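Local coordinates for protein free methionine-R-sulfoxide reductase (Saccharomyces cerevisiae, PDB 1F5M) that reduces the R-enantiomer of free methionine sulfoxide to methionine, with thioredoxin as reductant, and takes part in protection against oxidative stress, at residues D11-Y15 and S51-A56; K21-E26 and D159-F165; K88-I94 and I123-E128; E128-V134 and D149-Y155. All blocks are in the same frame, centred on the assembly; numbering follows the deposited sequence.

How the interactions relate
The four contacts run from the helical layer of this GAF domain to its antiparallel sheet and edge loops. Interactions 1 and 2 lie among the helices: one sets the N-terminal loop on helix 42-59, the other pairs helix 21-36 with helix 160-176, and they touch through Ala56 and Tyr15 against Ile24. Interaction 4 is the most buried, the others being partly buried; it is a hydrogen-bonded hairpin in the sheet, and both helical contacts reach it, Ile53 packing on Ile150 and Asp162 on Ile133. Interaction 3, sharing Glu128 with it, lacks regular strand pairing and relies on a disulfide and water bridges. Interactions 1 and 3 border the second subunit, whereas 2 and 4 are untouched by it.

Interaction 1: D11-Y15 and S51-A56; sequences DHVNY and SLIWHA
Segment 11-15 leaves a 3-10 turn (Asn14 N to Asp11 O, 3.1 Å), while 51-56 is regular alpha helix; the closest CA pair is Val13-His55, at 6.0 Å. Asp11 OD1 accepts from Asn14 ND2 at 2.9 Å and its OD2 from His8 N. His12 lays its CB 4.0 Å from Leu52 CD2 and turns its imidazole off to Ser31 of helix 21-36. Val13, buried and directed at the helix, is the most covered residue: its CG2 lies 4.1 Å from Leu52 CD2 and its CG1 over a face of the His55 ring, a CH-pi contact. Tyr15, in the p rotamer, brings its phenol back to the helix, with OH 3.7 Å from Ala56 CB. One water links the two sides, 2.5 Å from Tyr15 OH and donating to Leu52 O at 2.9 Å. Lys88 of the second subunit packs on Val13, and Gly87 O there binds Ser51 OG, so the arrangement is that of an N-terminal arm laid along a GAF-domain helix at the dimer interface.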
# COMPACT_ATOMS: atom_id res chain seq x y z
N ASP B 11 5.30 -15.05 -2.61
CA ASP B 11 6.61 -15.55 -2.99
C ASP B 11 7.40 -14.68 -3.94
O ASP B 11 8.59 -14.87 -4.12
CB ASP B 11 6.49 -16.98 -3.54
CG ASP B 11 6.13 -17.99 -2.46
OD1 ASP B 11 6.71 -17.95 -1.34
OD2 ASP B 11 5.27 -18.84 -2.71
N HIS B 12 6.76 -13.72 -4.57
CA HIS B 12 7.49 -12.83 -5.44
C HIS B 12 8.45 -11.99 -4.63
O HIS B 12 9.39 -11.37 -5.16
CB HIS B 12 6.53 -11.90 -6.15
CG HIS B 12 5.78 -12.56 -7.25
ND1 HIS B 12 6.34 -12.81 -8.49
CD2 HIS B 12 4.53 -13.06 -7.29
CE1 HIS B 12 5.46 -13.42 -9.24
NE2 HIS B 12 4.35 -13.59 -8.54
N VAL B 13 8.22 -11.98 -3.33
CA VAL B 13 9.02 -11.16 -2.44
C VAL B 13 9.83 -12.05 -1.48
O VAL B 13 10.45 -11.58 -0.53
CB VAL B 13 8.01 -10.18 -1.74
CG1 VAL B 13 8.29 -10.04 -0.30
CG2 VAL B 13 7.99 -8.85 -2.49
N ASN B 14 9.83 -13.36 -1.76
CA ASN B 14 10.56 -14.30 -0.92
C ASN B 14 11.72 -14.85 -1.74
O ASN B 14 11.54 -15.74 -2.57
CB ASN B 14 9.67 -15.48 -0.48
CG ASN B 14 8.57 -15.06 0.48
OD1 ASN B 14 8.76 -14.18 1.33
ND2 ASN B 14 7.43 -15.72 0.40
N TYR B 15 12.90 -14.28 -1.53
CA TYR B 15 14.10 -14.75 -2.21
C TYR B 15 15.29 -14.41 -1.34
O TYR B 15 15.18 -13.58 -0.44
CB TYR B 15 14.23 -14.11 -3.58
CG TYR B 15 13.99 -12.63 -3.55
CD1 TYR B 15 15.03 -11.74 -3.27
CD2 TYR B 15 12.73 -12.11 -3.84
CE1 TYR B 15 14.80 -10.36 -3.27
CE2 TYR B 15 12.49 -10.75 -3.84
CZ TYR B 15 13.53 -9.89 -3.55
OH TYR B 15 13.25 -8.56 -3.50
N SER B 51 4.92 -3.24 -3.03
CA SER B 51 5.47 -4.31 -2.21
C SER B 51 6.78 -4.91 -2.82
O SER B 51 7.71 -5.28 -2.11
CB SER B 51 4.41 -5.39 -2.07
OG SER B 51 4.89 -6.42 -1.28
N LEU B 52 6.83 -5.01 -4.14
CA LEU B 52 7.98 -5.55 -4.87
C LEU B 52 9.19 -4.63 -4.59
O LEU B 52 10.26 -5.09 -4.13
CB LEU B 52 7.69 -5.57 -6.40
CG LEU B 52 6.79 -6.72 -6.90
CD1 LEU B 52 6.53 -6.65 -8.43
CD2 LEU B 52 7.49 -8.06 -6.53
N ILE B 53 8.97 -3.33 -4.75
CA ILE B 53 10.04 -2.34 -4.56
C ILE B 53 10.56 -2.34 -3.12
O ILE B 53 11.75 -2.40 -2.89
CB ILE B 53 9.54 -0.94 -4.92
CG1 ILE B 53 9.19 -0.90 -6.41
CG2 ILE B 53 10.59 0.14 -4.57
CD1 ILE B 53 8.38 0.29 -6.80
N TRP B 54 9.62 -2.38 -2.17
CA TRP B 54 9.95 -2.34 -0.76
C TRP B 54 10.88 -3.51 -0.40
O TRP B 54 11.94 -3.32 0.18
CB TRP B 54 8.65 -2.44 0.10
CG TRP B 54 8.99 -2.57 1.59
CD1 TRP B 54 9.38 -3.71 2.24
CD2 TRP B 54 9.08 -1.52 2.53
NE1 TRP B 54 9.71 -3.42 3.54
CE2 TRP B 54 9.53 -2.08 3.75
CE3 TRP B 54 8.83 -0.13 2.47
CZ2 TRP B 54 9.74 -1.30 4.91
CZ3 TRP B 54 9.04 0.64 3.62
CH2 TRP B 54 9.49 0.05 4.83
N HIS B 55 10.44 -4.73 -0.72
CA HIS B 55 11.21 -5.91 -0.40
C HIS B 55 12.53 -6.02 -1.14
O HIS B 55 13.50 -6.52 -0.58
CB HIS B 55 10.35 -7.15 -0.62
CG HIS B 55 9.23 -7.27 0.38
ND1 HIS B 55 9.42 -7.75 1.66
CD2 HIS B 55 7.96 -6.83 0.32
CE1 HIS B 55 8.31 -7.59 2.35
NE2 HIS B 55 7.40 -7.03 1.56
N ALA B 56 12.56 -5.59 -2.39
CA ALA B 56 13.83 -5.61 -3.14
C ALA B 56 14.87 -4.75 -2.41
O ALA B 56 16.02 -5.19 -2.17
CB ALA B 56 13.64 -5.06 -4.55
O HOH W 1 11.11 -7.80 -4.61

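Interaction 2: K21-E26 and D159-F165; sequences KEEILE and DHVDKEF
A salt bridge from Lys21 to Asp162 is the strongest link: Lys21 NZ donates to Asp162 OD1 at 2.9 Å, reached by a lysine chain with every chi angle trans, and the same carboxylate oxygen also binds Tyr57 of helix 42-59. Lys21 NZ further donates to a water at 2.6 Å, which in turn donates to Asp159 OD1 at 2.5 Å. Asp159, chi1 p, is the N-cap of helix 160-165: its OD2 accepts from Val161 N at 2.8 Å and weakly from Asp162 N at 3.4 Å, and the return bond from Asp159 N to Asp162 OD2, 2.9 Å, completes a capping box. The contact thus joins the first turns of two helices of the GAF-domain helical layer, helix 21-36 and helix 160-176. Their local axes run nearly parallel, crossing at -24° with a closest approach of 11.2 Å. Leu25 faces Phe165 (CA-CA 6.8 Å) and sets its CB 3.3 Å from the centroid of the Phe165 ring, 8° off the normal, a CH-pi contact. Leu25 CD1 also meets Val161 CG1 at 4.0 Å. At the edge of the Phe165 ring lie Glu22 OE1, 3.3 Å from Phe165 CE1, and Glu26 OE1, 3.8 Å from Phe165 CE2.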
# COMPACT_ATOMS: atom_id res chain seq x y z
N LYS B 21 22.42 -7.34 -6.80
CA LYS B 21 21.47 -6.33 -7.20
C LYS B 21 20.87 -6.46 -8.62
O LYS B 21 19.66 -6.29 -8.80
CB LYS B 21 22.09 -4.94 -7.00
CG LYS B 21 21.11 -3.78 -7.20
CD LYS B 21 21.73 -2.48 -6.73
CE LYS B 21 20.73 -1.35 -6.76
NZ LYS B 21 21.32 -0.10 -6.17
N GLU B 22 21.68 -6.77 -9.64
CA GLU B 22 21.12 -6.90 -10.98
C GLU B 22 20.08 -8.02 -11.02
O GLU B 22 19.03 -7.87 -11.64
CB GLU B 22 22.22 -7.16 -12.02
CG GLU B 22 23.38 -6.12 -11.97
CD GLU B 22 22.92 -4.64 -11.84
OE1 GLU B 22 22.30 -4.14 -12.82
OE2 GLU B 22 23.18 -3.99 -10.78
N GLU B 23 20.36 -9.13 -10.36
CA GLU B 23 19.42 -10.27 -10.33
C GLU B 23 18.10 -9.88 -9.67
O GLU B 23 17.01 -10.20 -10.17
CB GLU B 23 19.97 -11.45 -9.53
CG GLU B 23 21.16 -12.17 -10.11
CD GLU B 23 21.49 -13.44 -9.32
OE1 GLU B 23 21.78 -13.34 -8.10
OE2 GLU B 23 21.46 -14.55 -9.92
N ILE B 24 18.21 -9.23 -8.51
CA ILE B 24 17.05 -8.81 -7.74
C ILE B 24 16.16 -7.85 -8.53
O ILE B 24 14.94 -7.99 -8.56
CB ILE B 24 17.52 -8.16 -6.42
CG1 ILE B 24 18.20 -9.22 -5.55
CG2 ILE B 24 16.34 -7.52 -5.70
CD1 ILE B 24 18.67 -8.69 -4.22
N LEU B 25 16.75 -6.88 -9.19
CA LEU B 25 15.95 -5.92 -9.93
C LEU B 25 15.38 -6.52 -11.20
O LEU B 25 14.27 -6.16 -11.66
CB LEU B 25 16.80 -4.68 -10.24
CG LEU B 25 17.39 -4.00 -8.99
CD1 LEU B 25 18.12 -2.72 -9.37
CD2 LEU B 25 16.27 -3.69 -8.02
N GLU B 26 16.13 -7.44 -11.81
CA GLU B 26 15.63 -8.03 -13.02
C GLU B 26 14.45 -8.93 -12.64
O GLU B 26 13.46 -9.00 -13.37
CB GLU B 26 16.72 -8.83 -13.74
CG GLU B 26 16.26 -9.32 -15.11
CD GLU B 26 15.39 -8.27 -15.85
OE1 GLU B 26 15.94 -7.15 -16.19
OE2 GLU B 26 14.17 -8.59 -16.08
N ASP B 159 21.45 5.53 -6.57
CA ASP B 159 22.37 5.89 -7.64
C ASP B 159 21.70 5.66 -9.00
O ASP B 159 20.52 5.27 -9.06
CB ASP B 159 23.66 5.07 -7.51
CG ASP B 159 23.41 3.58 -7.63
OD1 ASP B 159 24.09 2.79 -6.94
OD2 ASP B 159 22.57 3.20 -8.44
N HIS B 160 22.42 5.87 -10.08
CA HIS B 160 21.79 5.71 -11.40
C HIS B 160 21.39 4.30 -11.86
O HIS B 160 20.72 4.17 -12.88
CB HIS B 160 22.62 6.42 -12.46
CG HIS B 160 22.50 7.90 -12.39
ND1 HIS B 160 23.13 8.65 -11.42
CD2 HIS B 160 21.72 8.77 -13.07
CE1 HIS B 160 22.74 9.91 -11.50
NE2 HIS B 160 21.88 10.01 -12.50
N VAL B 161 21.81 3.26 -11.14
CA VAL B 161 21.37 1.91 -11.47
C VAL B 161 19.90 1.83 -10.98
O VAL B 161 19.07 1.18 -11.59
CB VAL B 161 22.17 0.81 -10.72
CG1 VAL B 161 21.26 -0.46 -10.47
CG2 VAL B 161 23.40 0.42 -11.53
N ASP B 162 19.60 2.50 -9.87
CA ASP B 162 18.24 2.52 -9.34
C ASP B 162 17.34 3.25 -10.34
O ASP B 162 16.21 2.83 -10.61
CB ASP B 162 18.21 3.25 -8.01
CG ASP B 162 19.03 2.53 -6.96
OD1 ASP B 162 18.87 1.30 -6.90
OD2 ASP B 162 19.80 3.19 -6.22
N LYS B 163 17.85 4.35 -10.88
CA LYS B 163 17.10 5.13 -11.86
C LYS B 163 16.83 4.32 -13.11
O LYS B 163 15.74 4.41 -13.72
CB LYS B 163 17.91 6.38 -12.28
CG LYS B 163 17.25 7.11 -13.51
CD LYS B 163 18.11 8.28 -14.03
CE LYS B 163 17.58 8.79 -15.38
NZ LYS B 163 18.40 9.95 -15.79
N GLU B 164 17.86 3.58 -13.54
CA GLU B 164 17.75 2.81 -14.75
C GLU B 164 16.65 1.76 -14.58
O GLU B 164 15.77 1.65 -15.45
CB GLU B 164 19.07 2.13 -15.11
CG GLU B 164 19.04 1.42 -16.44
CD GLU B 164 20.41 1.00 -16.92
OE1 GLU B 164 20.66 1.21 -18.11
OE2 GLU B 164 21.24 0.46 -16.13
N PHE B 165 16.70 0.99 -13.50
CA PHE B 165 15.66 -0.03 -13.29
C PHE B 165 14.29 0.58 -13.00
O PHE B 165 13.26 0.04 -13.45
CB PHE B 165 16.03 -1.02 -12.17
CG PHE B 165 16.88 -2.21 -12.66
CD1 PHE B 165 18.27 -2.25 -12.45
CD2 PHE B 165 16.28 -3.27 -13.38
CE1 PHE B 165 19.07 -3.32 -12.93
CE2 PHE B 165 17.07 -4.37 -13.88
CZ PHE B 165 18.46 -4.39 -13.65
O HOH W 2 23.61 0.38 -7.20

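Interaction 3: K88-I94 and I123-E128; sequences KVACQMI and IACDGE
Both segments are largely irregular: 88-91 is extended, Gln92 turns (phi/psi -80/-28), a strand starts at Met93, and 123-128 is loop throughout. The chains come closest at Ala90 and Cys125, CA-CA 4.9 Å, and part to 8.4 Å at Ile94 and Ile123. The direct tie is covalent, a disulfide from Cys91 SG to Cys125 SG at 2.1 Å, with chi3 -123° and both chi1 angles m. Around it, Ala90 CB lies 3.9 Å from Cys125 CB and Cys91 SG 3.9 Å from Ile123 CG2, while Ile94 CG2 meets Ile123 CD1 at 4.0 Å. Asp126 forms an Asx turn, its OD1 accepting from Glu128 N at 2.7 Å. Lys88 NZ stays 4.4 Å from Asp126 OD2, beyond a salt bridge, and water spans the gap: one molecule accepts from Lys88 NZ at 3.0 Å and donates to Asp126 OD2 at 2.6 Å. Another donates to Asp126 OD1 at 2.9 Å and Glu128 OE2 at 2.4 Å. The disulfide, consistent with the thiol redox chemistry of this reductase, pins the loop between strands 111-113 and 131-138 to the chain entering edge strand 93-95, beside Tyr70 of strand 64-72, with Asn48 of the second subunit binding Ala90 O.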
# COMPACT_ATOMS: atom_id res chain seq x y z
N LYS B 88 5.46 4.33 6.30
CA LYS B 88 4.63 5.07 7.22
C LYS B 88 3.73 6.06 6.50
O LYS B 88 4.01 6.39 5.37
CB LYS B 88 5.50 5.80 8.24
CG LYS B 88 6.32 4.84 9.05
CD LYS B 88 7.24 5.62 9.95
CE LYS B 88 7.93 4.68 10.95
NZ LYS B 88 8.90 5.46 11.75
N VAL B 89 2.64 6.47 7.17
CA VAL B 89 1.66 7.45 6.66
C VAL B 89 2.40 8.64 5.97
O VAL B 89 3.43 9.12 6.44
CB VAL B 89 0.75 7.88 7.85
CG1 VAL B 89 -0.03 9.14 7.54
CG2 VAL B 89 -0.25 6.70 8.15
N ALA B 90 1.83 9.12 4.86
CA ALA B 90 2.44 10.14 4.04
C ALA B 90 1.49 11.25 3.59
O ALA B 90 0.27 11.13 3.72
CB ALA B 90 3.04 9.48 2.80
N CYS B 91 2.10 12.30 3.02
CA CYS B 91 1.39 13.47 2.52
C CYS B 91 0.39 13.04 1.43
O CYS B 91 0.69 12.19 0.59
CB CYS B 91 2.41 14.48 1.95
SG CYS B 91 3.98 14.71 2.87
N GLN B 92 -0.81 13.61 1.48
CA GLN B 92 -1.91 13.28 0.58
C GLN B 92 -1.88 13.92 -0.81
O GLN B 92 -2.40 13.35 -1.79
CB GLN B 92 -3.25 13.63 1.26
CG GLN B 92 -3.41 13.03 2.65
CD GLN B 92 -3.03 13.98 3.76
OE1 GLN B 92 -2.06 14.75 3.66
NE2 GLN B 92 -3.82 13.95 4.86
N MET B 93 -1.26 15.08 -0.92
CA MET B 93 -1.26 15.73 -2.21
C MET B 93 0.01 16.52 -2.34
O MET B 93 0.49 17.05 -1.36
CB MET B 93 -2.50 16.66 -2.27
CG MET B 93 -2.61 17.54 -3.49
SD MET B 93 -4.22 18.45 -3.47
CE MET B 93 -5.43 17.02 -3.12
N ILE B 94 0.57 16.54 -3.54
CA ILE B 94 1.78 17.33 -3.81
C ILE B 94 1.55 18.10 -5.10
O ILE B 94 1.05 17.55 -6.09
CB ILE B 94 3.02 16.45 -3.96
CG1 ILE B 94 3.30 15.75 -2.62
CG2 ILE B 94 4.28 17.35 -4.28
CD1 ILE B 94 4.23 14.57 -2.76
N ILE B 123 9.50 18.42 0.77
CA ILE B 123 8.22 18.25 1.48
C ILE B 123 8.41 16.92 2.17
O ILE B 123 8.38 15.89 1.51
CB ILE B 123 7.01 18.19 0.47
CG1 ILE B 123 6.93 19.53 -0.26
CG2 ILE B 123 5.71 17.83 1.20
CD1 ILE B 123 5.90 19.60 -1.37
N ALA B 124 8.72 16.96 3.47
CA ALA B 124 8.94 15.76 4.24
C ALA B 124 7.64 15.14 4.77
O ALA B 124 6.88 15.81 5.50
CB ALA B 124 9.87 16.07 5.43
N CYS B 125 7.37 13.90 4.40
CA CYS B 125 6.19 13.18 4.93
C CYS B 125 6.72 12.44 6.19
O CYS B 125 6.03 12.27 7.20
CB CYS B 125 5.62 12.21 3.88
SG CYS B 125 5.17 13.09 2.34
N ASP B 126 7.96 12.01 6.11
CA ASP B 126 8.62 11.32 7.23
C ASP B 126 9.81 12.20 7.61
O ASP B 126 10.72 12.43 6.78
CB ASP B 126 9.10 9.92 6.82
CG ASP B 126 9.62 9.08 8.03
OD1 ASP B 126 10.21 9.66 8.98
OD2 ASP B 126 9.45 7.82 8.02
N GLY B 127 9.81 12.71 8.84
CA GLY B 127 10.92 13.54 9.26
C GLY B 127 12.24 12.81 9.28
O GLY B 127 13.29 13.47 9.35
N GLU B 128 12.25 11.47 9.20
CA GLU B 128 13.55 10.76 9.23
C GLU B 128 14.14 10.46 7.88
O GLU B 128 15.22 9.87 7.79
CB GLU B 128 13.44 9.44 9.96
CG GLU B 128 13.62 9.59 11.43
CD GLU B 128 12.47 8.96 12.16
OE1 GLU B 128 12.59 7.79 12.62
OE2 GLU B 128 11.42 9.65 12.22
O HOH W 3 10.81 6.23 9.63
O HOH W 4 7.91 6.38 5.98
O HOH W 5 9.23 8.89 11.60

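Interaction 4: E128-V134 and D149-Y155; sequences ETKSEIV and DIDCLDY
This is the antiparallel hairpin of strands 131-138 and 144-152 in the GAF sheet, its local strand axes at 169° and 4.8 Å apart, ending in a classic beta bulge. Both Lys130 N (2.9 Å) and Ser131 N (3.2 Å) donate to Cys152 O, and Cys152 N returns a bond to Ser131 O at 2.9 Å. The next hydrogen-bonded pair is Ile133 with Ile150: Ile133 N to Ile150 O is 3.1 Å, and Ile150 N to Ile133 O is 3.0 Å. Between them stands the non-hydrogen-bonded pair Glu132-Asp151, and beyond them Val134-Asp149, both with CA-CA 4.6 Å. On the face of Glu132 and Asp149, Glu132 OE1 lies 2.5 Å from Asp149 OD1, so close that one acid probably carries a proton. Thr129 OG1 donates to Asp151 OD2 at 2.7 Å and also binds Asn65 of strand 64-72. Ser131, chi1 p, donates from OG to Asp154 O at 2.5 Å while that OG accepts from Gly157 N. Water satisfies two carbonyls past the strand ends, donating to Glu128 O at 2.4 Å and Leu153 O at 2.7 Å. At the bulge, Lys130 CD sits over a face of the Tyr155 ring, 3.8 Å from its centroid, a CH-pi contact.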
# COMPACT_ATOMS: atom_id res chain seq x y z
N GLU B 128 12.25 11.47 9.20
CA GLU B 128 13.55 10.76 9.23
C GLU B 128 14.14 10.46 7.88
O GLU B 128 15.22 9.87 7.79
CB GLU B 128 13.44 9.44 9.96
CG GLU B 128 13.62 9.59 11.43
CD GLU B 128 12.47 8.96 12.16
OE1 GLU B 128 12.59 7.79 12.62
OE2 GLU B 128 11.42 9.65 12.22
N THR B 129 13.43 10.85 6.81
CA THR B 129 13.94 10.56 5.51
C THR B 129 15.20 11.41 5.30
O THR B 129 15.19 12.61 5.59
CB THR B 129 12.85 10.89 4.43
OG1 THR B 129 11.75 9.98 4.55
CG2 THR B 129 13.45 10.75 3.02
N LYS B 130 16.28 10.80 4.81
CA LYS B 130 17.51 11.55 4.53
C LYS B 130 17.85 11.59 3.06
O LYS B 130 18.50 12.52 2.61
CB LYS B 130 18.71 10.96 5.31
CG LYS B 130 18.83 11.53 6.71
CD LYS B 130 19.88 10.76 7.52
CE LYS B 130 19.88 11.40 8.94
NZ LYS B 130 20.84 10.73 9.83
N SER B 131 17.50 10.55 2.32
CA SER B 131 17.77 10.56 0.89
C SER B 131 16.56 10.03 0.21
O SER B 131 15.75 9.37 0.86
CB SER B 131 19.05 9.79 0.49
OG SER B 131 19.04 8.44 0.86
N GLU B 132 16.43 10.32 -1.09
CA GLU B 132 15.23 9.97 -1.84
C GLU B 132 15.46 9.90 -3.36
O GLU B 132 16.37 10.54 -3.93
CB GLU B 132 14.14 11.04 -1.52
CG GLU B 132 12.72 10.76 -2.05
CD GLU B 132 11.61 11.77 -1.57
OE1 GLU B 132 10.45 11.68 -2.04
OE2 GLU B 132 11.88 12.65 -0.72
N ILE B 133 14.66 9.08 -4.03
CA ILE B 133 14.71 8.95 -5.48
C ILE B 133 13.29 8.95 -5.99
O ILE B 133 12.39 8.23 -5.46
CB ILE B 133 15.46 7.68 -5.95
CG1 ILE B 133 15.53 7.64 -7.49
CG2 ILE B 133 14.76 6.43 -5.42
CD1 ILE B 133 16.52 6.64 -8.06
N VAL B 134 13.04 9.79 -7.00
CA VAL B 134 11.69 9.87 -7.57
C VAL B 134 11.78 9.77 -9.07
O VAL B 134 12.52 10.51 -9.73
CB VAL B 134 10.96 11.18 -7.23
CG1 VAL B 134 9.53 11.12 -7.77
CG2 VAL B 134 10.96 11.39 -5.75
N ASP B 149 8.14 6.77 -5.91
CA ASP B 149 8.86 7.46 -4.85
C ASP B 149 9.44 6.51 -3.78
O ASP B 149 8.69 5.67 -3.15
CB ASP B 149 7.87 8.46 -4.20
CG ASP B 149 8.51 9.43 -3.19
OD1 ASP B 149 9.75 9.55 -3.10
OD2 ASP B 149 7.74 10.14 -2.48
N ILE B 150 10.74 6.57 -3.59
CA ILE B 150 11.37 5.76 -2.53
C ILE B 150 12.13 6.62 -1.55
O ILE B 150 12.98 7.46 -1.98
CB ILE B 150 12.35 4.74 -3.13
CG1 ILE B 150 11.69 4.00 -4.30
CG2 ILE B 150 12.82 3.76 -2.08
CD1 ILE B 150 12.58 2.86 -4.90
N ASP B 151 11.90 6.44 -0.24
CA ASP B 151 12.62 7.25 0.78
C ASP B 151 13.63 6.32 1.48
O ASP B 151 13.35 5.13 1.67
CB ASP B 151 11.72 7.78 1.91
CG ASP B 151 10.80 8.89 1.48
OD1 ASP B 151 10.68 9.14 0.28
OD2 ASP B 151 10.15 9.50 2.37
N CYS B 152 14.78 6.88 1.89
CA CYS B 152 15.81 6.12 2.62
C CYS B 152 16.19 6.81 3.91
O CYS B 152 16.30 8.05 3.96
CB CYS B 152 17.06 5.94 1.72
SG CYS B 152 18.47 5.09 2.49
N LEU B 153 16.49 6.04 4.95
CA LEU B 153 16.88 6.59 6.25
C LEU B 153 18.30 7.11 6.32
O LEU B 153 18.64 7.82 7.25
CB LEU B 153 16.69 5.56 7.36
CG LEU B 153 15.21 5.21 7.59
CD1 LEU B 153 15.12 4.11 8.63
CD2 LEU B 153 14.45 6.41 8.05
N ASP B 154 19.14 6.72 5.35
CA ASP B 154 20.53 7.21 5.32
C ASP B 154 20.70 8.15 4.14
O ASP B 154 19.93 8.09 3.18
CB ASP B 154 21.54 6.05 5.13
CG ASP B 154 21.45 4.96 6.21
OD1 ASP B 154 21.42 5.28 7.42
OD2 ASP B 154 21.45 3.75 5.84
N TYR B 155 21.71 9.02 4.21
CA TYR B 155 22.03 9.90 3.09
C TYR B 155 22.60 9.01 1.98
O TYR B 155 23.02 7.89 2.24
CB TYR B 155 23.15 10.92 3.44
CG TYR B 155 22.79 11.91 4.53
CD1 TYR B 155 23.34 11.81 5.80
CD2 TYR B 155 21.87 12.91 4.30
CE1 TYR B 155 22.98 12.67 6.83
CE2 TYR B 155 21.49 13.78 5.33
CZ TYR B 155 22.05 13.64 6.59
OH TYR B 155 21.61 14.41 7.63
O HOH W 6 16.91 8.80 9.12